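Local structure of MmcR (Streptomyces lavendulae, 3GWZ) at residues A[205-210]-A[228-233]; A[236-241]-A[256-261]. The protein transfers the methyl group of S-adenosyl-L-methionine to a hydroxyl on the quinone ring of mitomycin precursors, forming the methoxy group of mitomycins A and B. All coordinates share one frame; numbering follows the deposited sequence.

Contact 1: A[205-210]-A[228-233]; sequences TAVDIG and RGTLLE. With SAH (S-adenosyl-L-homocysteine), chain G.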
loop_
_atom_site.group_PDB
_atom_site.type_symbol
_atom_site.label_atom_id
_atom_site.label_comp_id
_atom_site.label_asym_id
_atom_site.label_seq_id
_atom_site.Cartn_x
_atom_site.Cartn_y
_atom_site.Cartn_z
ATOM N N THR A 205 27.786 25.693 7.763
ATOM C CA THR A 205 28.043 24.260 7.647
ATOM C C THR A 205 27.551 23.495 8.863
ATOM O O THR A 205 27.659 23.969 9.992
ATOM C CB THR A 205 29.536 23.955 7.508
ATOM O OG1 THR A 205 30.237 24.550 8.604
ATOM C CG2 THR A 205 30.092 24.500 6.173
ATOM N N ALA A 206 27.032 22.296 8.613
ATOM C CA ALA A 206 26.558 21.403 9.671
ATOM C C ALA A 206 27.088 19.985 9.441
ATOM O O ALA A 206 27.263 19.545 8.300
ATOM C CB ALA A 206 25.046 21.395 9.697
ATOM N N VAL A 207 27.356 19.270 10.527
ATOM C CA VAL A 207 27.783 17.885 10.420
ATOM C C VAL A 207 26.909 17.011 11.322
ATOM O O VAL A 207 26.783 17.285 12.516
ATOM C CB VAL A 207 29.252 17.715 10.835
ATOM C CG1 VAL A 207 29.607 16.242 10.908
ATOM C CG2 VAL A 207 30.181 18.455 9.863
ATOM N N ASP A 208 26.289 15.983 10.751
ATOM C CA ASP A 208 25.502 15.053 11.564
ATOM C C ASP A 208 26.286 13.781 11.816
ATOM O O ASP A 208 26.542 12.989 10.898
ATOM C CB ASP A 208 24.156 14.700 10.916
ATOM C CG ASP A 208 23.191 14.044 11.909
ATOM O OD1 ASP A 208 23.586 13.847 13.076
ATOM O OD2 ASP A 208 22.039 13.739 11.535
ATOM N N ILE A 209 26.647 13.589 13.077
ATOM C CA ILE A 209 27.496 12.489 13.481
ATOM C C ILE A 209 26.667 11.252 13.805
ATOM O O ILE A 209 25.857 11.283 14.721
ATOM C CB ILE A 209 28.298 12.879 14.724
ATOM C CG1 ILE A 209 29.059 14.187 14.477
ATOM C CG2 ILE A 209 29.250 11.750 15.122
ATOM C CD1 ILE A 209 29.408 14.922 15.752
ATOM N N GLY A 210 26.879 10.164 13.065
ATOM C CA GLY A 210 26.056 8.971 13.234
ATOM C C GLY A 210 24.608 9.275 12.874
ATOM O O GLY A 210 23.675 8.886 13.589
ATOM N N ARG A 228 24.949 24.027 4.304
ATOM C CA ARG A 228 25.434 22.806 3.678
ATOM C C ARG A 228 25.863 21.822 4.758
ATOM O O ARG A 228 26.211 22.220 5.868
ATOM C CB ARG A 228 26.563 23.077 2.684
ATOM C CG ARG A 228 27.941 23.170 3.280
ATOM C CD ARG A 228 28.989 23.178 2.170
ATOM N NE ARG A 228 30.339 23.369 2.692
ATOM C CZ ARG A 228 30.878 24.560 2.939
ATOM N NH1 ARG A 228 30.179 25.667 2.712
ATOM N NH2 ARG A 228 32.113 24.646 3.417
ATOM N N GLY A 229 25.832 20.538 4.439
ATOM C CA GLY A 229 26.011 19.537 5.475
ATOM C C GLY A 229 26.924 18.393 5.115
ATOM O O GLY A 229 27.279 18.201 3.949
ATOM N N THR A 230 27.313 17.638 6.138
ATOM C CA THR A 230 28.042 16.402 5.949
ATOM C C THR A 230 27.401 15.364 6.843
ATOM O O THR A 230 27.178 15.616 8.026
ATOM C CB THR A 230 29.522 16.547 6.351
ATOM O OG1 THR A 230 30.128 17.584 5.577
ATOM C CG2 THR A 230 30.265 15.237 6.119
ATOM N N LEU A 231 27.094 14.208 6.275
ATOM C CA LEU A 231 26.551 13.109 7.064
ATOM C C LEU A 231 27.610 12.033 7.252
ATOM O O LEU A 231 28.087 11.450 6.279
ATOM C CB LEU A 231 25.338 12.505 6.370
ATOM C CG LEU A 231 24.761 11.426 7.288
ATOM C CD1 LEU A 231 23.310 11.693 7.574
ATOM C CD2 LEU A 231 25.004 10.054 6.708
ATOM N N LEU A 232 27.965 11.776 8.507
ATOM C CA LEU A 232 28.952 10.763 8.859
ATOM C C LEU A 232 28.241 9.520 9.390
ATOM O O LEU A 232 27.473 9.612 10.339
ATOM C CB LEU A 232 29.891 11.322 9.934
ATOM C CG LEU A 232 30.821 10.387 10.714
ATOM C CD1 LEU A 232 31.760 9.657 9.782
ATOM C CD2 LEU A 232 31.608 11.190 11.742
ATOM N N GLU A 233 28.505 8.366 8.782
ATOM C CA GLU A 233 27.906 7.095 9.215
ATOM C C GLU A 233 28.803 5.913 8.858
ATOM O O GLU A 233 29.713 6.038 8.025
ATOM C CB GLU A 233 26.527 6.878 8.560
ATOM C CG GLU A 233 25.337 7.213 9.453
ATOM C CD GLU A 233 25.152 6.207 10.563
ATOM O OE1 GLU A 233 25.825 5.156 10.532
ATOM O OE2 GLU A 233 24.339 6.465 11.468
HETATM N N SAH G . 21.185 9.724 14.327
HETATM C CA SAH G . 20.257 8.704 13.729
HETATM C CB SAH G . 20.624 7.247 14.076
HETATM C CG SAH G . 20.662 6.885 15.573
HETATM S SD SAH G . 20.970 5.141 15.823
HETATM C C SAH G . 18.852 8.987 14.179
HETATM O O SAH G . 17.902 8.479 13.575
HETATM O OXT SAH G . 18.628 9.733 15.143
HETATM C "C5'" SAH G . 22.724 5.187 16.139
HETATM C "C4'" SAH G . 23.588 5.209 14.862
HETATM O "O4'" SAH G . 25.006 5.174 15.143
HETATM C "C3'" SAH G . 23.351 4.073 13.860
HETATM O "O3'" SAH G . 22.808 4.624 12.650
HETATM C "C2'" SAH G . 24.728 3.466 13.578
HETATM O "O2'" SAH G . 24.970 3.198 12.191
HETATM C "C1'" SAH G . 25.664 4.571 14.009
HETATM N N9 SAH G . 26.998 4.118 14.461
HETATM C C8 SAH G . 27.253 3.151 15.371
HETATM N N7 SAH G . 28.590 3.025 15.570
HETATM C C5 SAH G . 29.198 3.943 14.780
HETATM C C6 SAH G . 30.588 4.358 14.513
HETATM N N6 SAH G . 31.596 3.728 15.164
HETATM N N1 SAH G . 30.802 5.356 13.612
HETATM C C2 SAH G . 29.787 5.964 12.981
HETATM N N3 SAH G . 28.491 5.638 13.179
HETATM C C4 SAH G . 28.148 4.658 14.051
HETATM O O HOH W 1 29.502 20.126 6.363
#
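T205 and R228, paired at the N-terminal ends of two parallel strands, lie side by side and point the same way. The R228 chain, extended from CG to NE, brings its guanidinium flat over the threonine methyl: T205 CG2 sits 3.3 Å from R228 CZ, over the centre of one face. The methyl can point there because CG2 stands anti to the carbonyl carbon, which leaves OG1 (chi1 55°) to accept from the backbone N of D270. V207 and T230 continue on the same face, also alongside each other, and then I209 meets L232 at an oblique angle, CG2 to CD2 4.2 Å. A206, D208 and L231 occupy the other face. Five backbone bonds join the strands; A206 N donates to R228 O at 2.9 Å, whereas the last one, from G210 N to L232 O, is weak and bent (127°). A206 O takes both T230 N and a water 3.0 Å away, and this water also reaches T230 OG1. Both strands end at S-adenosyl-L-homocysteine. G210, in the turn that follows the strand, has positive phi and offers its O to the ligand's amino N at 2.7 Å. E233, bent at chi2 (-71°), swings its carboxylate back toward G210 and spans the ribose diol, with OE1 2.7 Å from O2' and OE2 2.7 Å from O3'. OE2 also accepts from G212 N in the glycine-rich turn, which would hold the carboxylate in place. This is the nucleotide-binding beta-alpha-beta unit of class I methyltransferases, around helix 215-223. Its chemistry implies a division of labour: two acceptors of one carboxylate read the ribose hydroxyls, while the carbonyl of G210, just past the end of the neighbouring strand, accepts from the cofactor's amino group.

Contact 2: A[236-241]-A[256-261]; sequences PVAEEA and ILPGDF. With SAH (S-adenosyl-L-homocysteine), chain G.
The phenyl ring of F261 and the adenine of S-adenosyl-L-homocysteine lie face to face, nearly parallel, with adenine C6 3.4 Å above the phenyl plane and over its centre. The planes are slightly tilted, so the CD2-CE2 side is pressed tightest, CE2 3.1 Å from adenine C4. A chi1 of 52° puts CG between the backbone N and the carbonyl carbon, folding the ring back over the base that its own N-H holds: F261 N donates to adenine N1 at 3.0 Å. Beside it, the exocyclic N6 gives an almost straight bond (170°) to D260 OD1, 2.9 Å away. D260 OD1 also accepts from F262 N, a second bond that should steady the carboxylate. Across the two segments the contact is small and apolar, without hydrogen bonds. The methyl of A238 points at the strand and meets I256 CG2 at 3.8 Å, with the ring of P258 farther along, CB to CG 4.3 Å. With chi1 at -55°, I256 turns CG2 to the helix and against A238 O, and its CD1 reaches toward A241. E239 lies to one side, OE1 in a salt bridge to R242. On the ligand side of the helix, V237 CG2 comes 3.7 Å from the ribose O2'. Helix 235-247 thus packs almost antiparallel to strand 254-258 as the crossover of a beta-alpha-beta unit, and the turn after that strand forms the adenine end of the cofactor pocket. A carboxylate on N6, a main-chain N-H on N1 and an aromatic ring over the base make up an adenine-recognition site of the Rossmann-like methyltransferase fold.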
loop_
_atom_site.group_PDB
_atom_site.type_symbol
_atom_site.label_atom_id
_atom_site.label_comp_id
_atom_site.label_asym_id
_atom_site.label_seq_id
_atom_site.Cartn_x
_atom_site.Cartn_y
_atom_site.Cartn_z
ATOM N N PRO A 236 28.040 1.051 5.252
ATOM C CA PRO A 236 26.789 0.576 4.641
ATOM C C PRO A 236 25.624 1.534 4.885
ATOM O O PRO A 236 24.797 1.747 3.998
ATOM C CB PRO A 236 26.511 -0.749 5.361
ATOM C CG PRO A 236 27.782 -1.106 6.054
ATOM C CD PRO A 236 28.491 0.178 6.349
ATOM N N VAL A 237 25.554 2.086 6.090
ATOM C CA VAL A 237 24.471 2.986 6.456
ATOM C C VAL A 237 24.620 4.298 5.692
ATOM O O VAL A 237 23.634 4.892 5.250
ATOM C CB VAL A 237 24.470 3.244 7.986
ATOM C CG1 VAL A 237 23.289 4.093 8.388
ATOM C CG2 VAL A 237 24.462 1.903 8.744
ATOM N N ALA A 238 25.863 4.741 5.524
ATOM C CA ALA A 238 26.132 5.978 4.788
ATOM C C ALA A 238 25.552 5.923 3.374
ATOM O O ALA A 238 25.025 6.917 2.869
ATOM C CB ALA A 238 27.625 6.259 4.740
ATOM N N GLU A 239 25.651 4.763 2.734
ATOM C CA GLU A 239 25.090 4.606 1.388
ATOM C C GLU A 239 23.567 4.706 1.394
ATOM O O GLU A 239 22.964 5.241 0.460
ATOM C CB GLU A 239 25.553 3.296 0.745
ATOM C CG GLU A 239 27.052 3.276 0.421
ATOM C CD GLU A 239 27.505 4.522 -0.336
ATOM O OE1 GLU A 239 26.862 4.870 -1.351
ATOM O OE2 GLU A 239 28.502 5.152 0.088
ATOM N N GLU A 240 22.935 4.200 2.447
ATOM C CA GLU A 240 21.493 4.360 2.571
ATOM C C GLU A 240 21.138 5.840 2.720
ATOM O O GLU A 240 20.183 6.319 2.112
ATOM C CB GLU A 240 20.950 3.543 3.743
ATOM C CG GLU A 240 21.166 2.037 3.586
ATOM C CD GLU A 240 20.690 1.253 4.799
ATOM O OE1 GLU A 240 19.747 1.713 5.488
ATOM O OE2 GLU A 240 21.267 0.177 5.069
ATOM N N ALA A 241 21.908 6.565 3.524
ATOM C CA ALA A 241 21.700 8.001 3.665
ATOM C C ALA A 241 21.896 8.712 2.339
ATOM O O ALA A 241 21.166 9.660 2.020
ATOM C CB ALA A 241 22.627 8.597 4.731
ATOM N N ILE A 256 28.474 12.966 1.842
ATOM C CA ILE A 256 28.390 11.701 2.571
ATOM C C ILE A 256 29.787 11.229 2.975
ATOM O O ILE A 256 30.660 11.051 2.131
ATOM C CB ILE A 256 27.787 10.595 1.692
ATOM C CG1 ILE A 256 26.415 11.009 1.136
ATOM C CG2 ILE A 256 27.724 9.285 2.461
ATOM C CD1 ILE A 256 25.389 11.347 2.196
ATOM N N LEU A 257 29.985 11.006 4.266
ATOM C CA LEU A 257 31.276 10.586 4.795
ATOM C C LEU A 257 31.168 9.236 5.489
ATOM O O LEU A 257 30.751 9.158 6.645
ATOM C CB LEU A 257 31.793 11.629 5.783
ATOM C CG LEU A 257 33.116 11.296 6.475
ATOM C CD1 LEU A 257 34.200 10.983 5.441
ATOM C CD2 LEU A 257 33.536 12.446 7.390
ATOM N N PRO A 258 31.519 8.161 4.774
ATOM C CA PRO A 258 31.599 6.838 5.394
ATOM C C PRO A 258 32.756 6.857 6.374
ATOM O O PRO A 258 33.861 7.235 5.988
ATOM C CB PRO A 258 31.921 5.914 4.216
ATOM C CG PRO A 258 31.529 6.695 2.978
ATOM C CD PRO A 258 31.794 8.121 3.326
ATOM N N GLY A 259 32.521 6.475 7.623
ATOM C CA GLY A 259 33.569 6.579 8.619
ATOM C C GLY A 259 33.165 6.060 9.985
ATOM O O GLY A 259 32.126 5.422 10.143
ATOM N N ASP A 260 34.007 6.346 10.969
ATOM C CA ASP A 260 33.864 5.815 12.315
ATOM C C ASP A 260 34.059 6.981 13.264
ATOM O O ASP A 260 35.153 7.563 13.319
ATOM C CB ASP A 260 34.941 4.742 12.544
ATOM C CG ASP A 260 34.948 4.194 13.961
ATOM O OD1 ASP A 260 34.244 4.744 14.837
ATOM O OD2 ASP A 260 35.677 3.207 14.198
ATOM N N PHE A 261 33.013 7.348 14.006
ATOM C CA PHE A 261 33.115 8.541 14.859
ATOM C C PHE A 261 34.075 8.392 16.049
ATOM O O PHE A 261 34.335 9.361 16.775
ATOM C CB PHE A 261 31.737 9.109 15.275
ATOM C CG PHE A 261 30.793 8.093 15.887
ATOM C CD1 PHE A 261 31.178 7.321 16.969
ATOM C CD2 PHE A 261 29.501 7.953 15.400
ATOM C CE1 PHE A 261 30.303 6.397 17.539
ATOM C CE2 PHE A 261 28.618 7.037 15.972
ATOM C CZ PHE A 261 29.023 6.256 17.039
HETATM N N SAH G . 21.185 9.724 14.327
HETATM C CA SAH G . 20.257 8.704 13.729
HETATM C CB SAH G . 20.624 7.247 14.076
HETATM C CG SAH G . 20.662 6.885 15.573
HETATM S SD SAH G . 20.970 5.141 15.823
HETATM C C SAH G . 18.852 8.987 14.179
HETATM O O SAH G . 17.902 8.479 13.575
HETATM O OXT SAH G . 18.628 9.733 15.143
HETATM C "C5'" SAH G . 22.724 5.187 16.139
HETATM C "C4'" SAH G . 23.588 5.209 14.862
HETATM O "O4'" SAH G . 25.006 5.174 15.143
HETATM C "C3'" SAH G . 23.351 4.073 13.860
HETATM O "O3'" SAH G . 22.808 4.624 12.650
HETATM C "C2'" SAH G . 24.728 3.466 13.578
HETATM O "O2'" SAH G . 24.970 3.198 12.191
HETATM C "C1'" SAH G . 25.664 4.571 14.009
HETATM N N9 SAH G . 26.998 4.118 14.461
HETATM C C8 SAH G . 27.253 3.151 15.371
HETATM N N7 SAH G . 28.590 3.025 15.570
HETATM C C5 SAH G . 29.198 3.943 14.780
HETATM C C6 SAH G . 30.588 4.358 14.513
HETATM N N6 SAH G . 31.596 3.728 15.164
HETATM N N1 SAH G . 30.802 5.356 13.612
HETATM C C2 SAH G . 29.787 5.964 12.981
HETATM N N3 SAH G . 28.491 5.638 13.179
HETATM C C4 SAH G . 28.148 4.658 14.051
#

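Contact 1 is a buried strand pair within the seven-stranded sheet, held mainly by backbone hydrogen bonds; contact 2 is smaller, partly exposed helix-on-strand packing at the sheet's end strand, 254-258. They belong to successive beta-alpha-beta units that share strand 228-233: L231 O takes L257 N, E233 O takes G259 N, and L231 CD2 packs on A241 CB. Their centres lie 10 Å apart, and both run into the same ligand at the carboxyl ends of the strands. Contact 1 supplies acceptors for the ribose diol and the amino group, whereas contact 2 reads the adenine edge and covers a face of the base. The I209 and F261 side chains, about 4 Å apart, also meet beside the pocket.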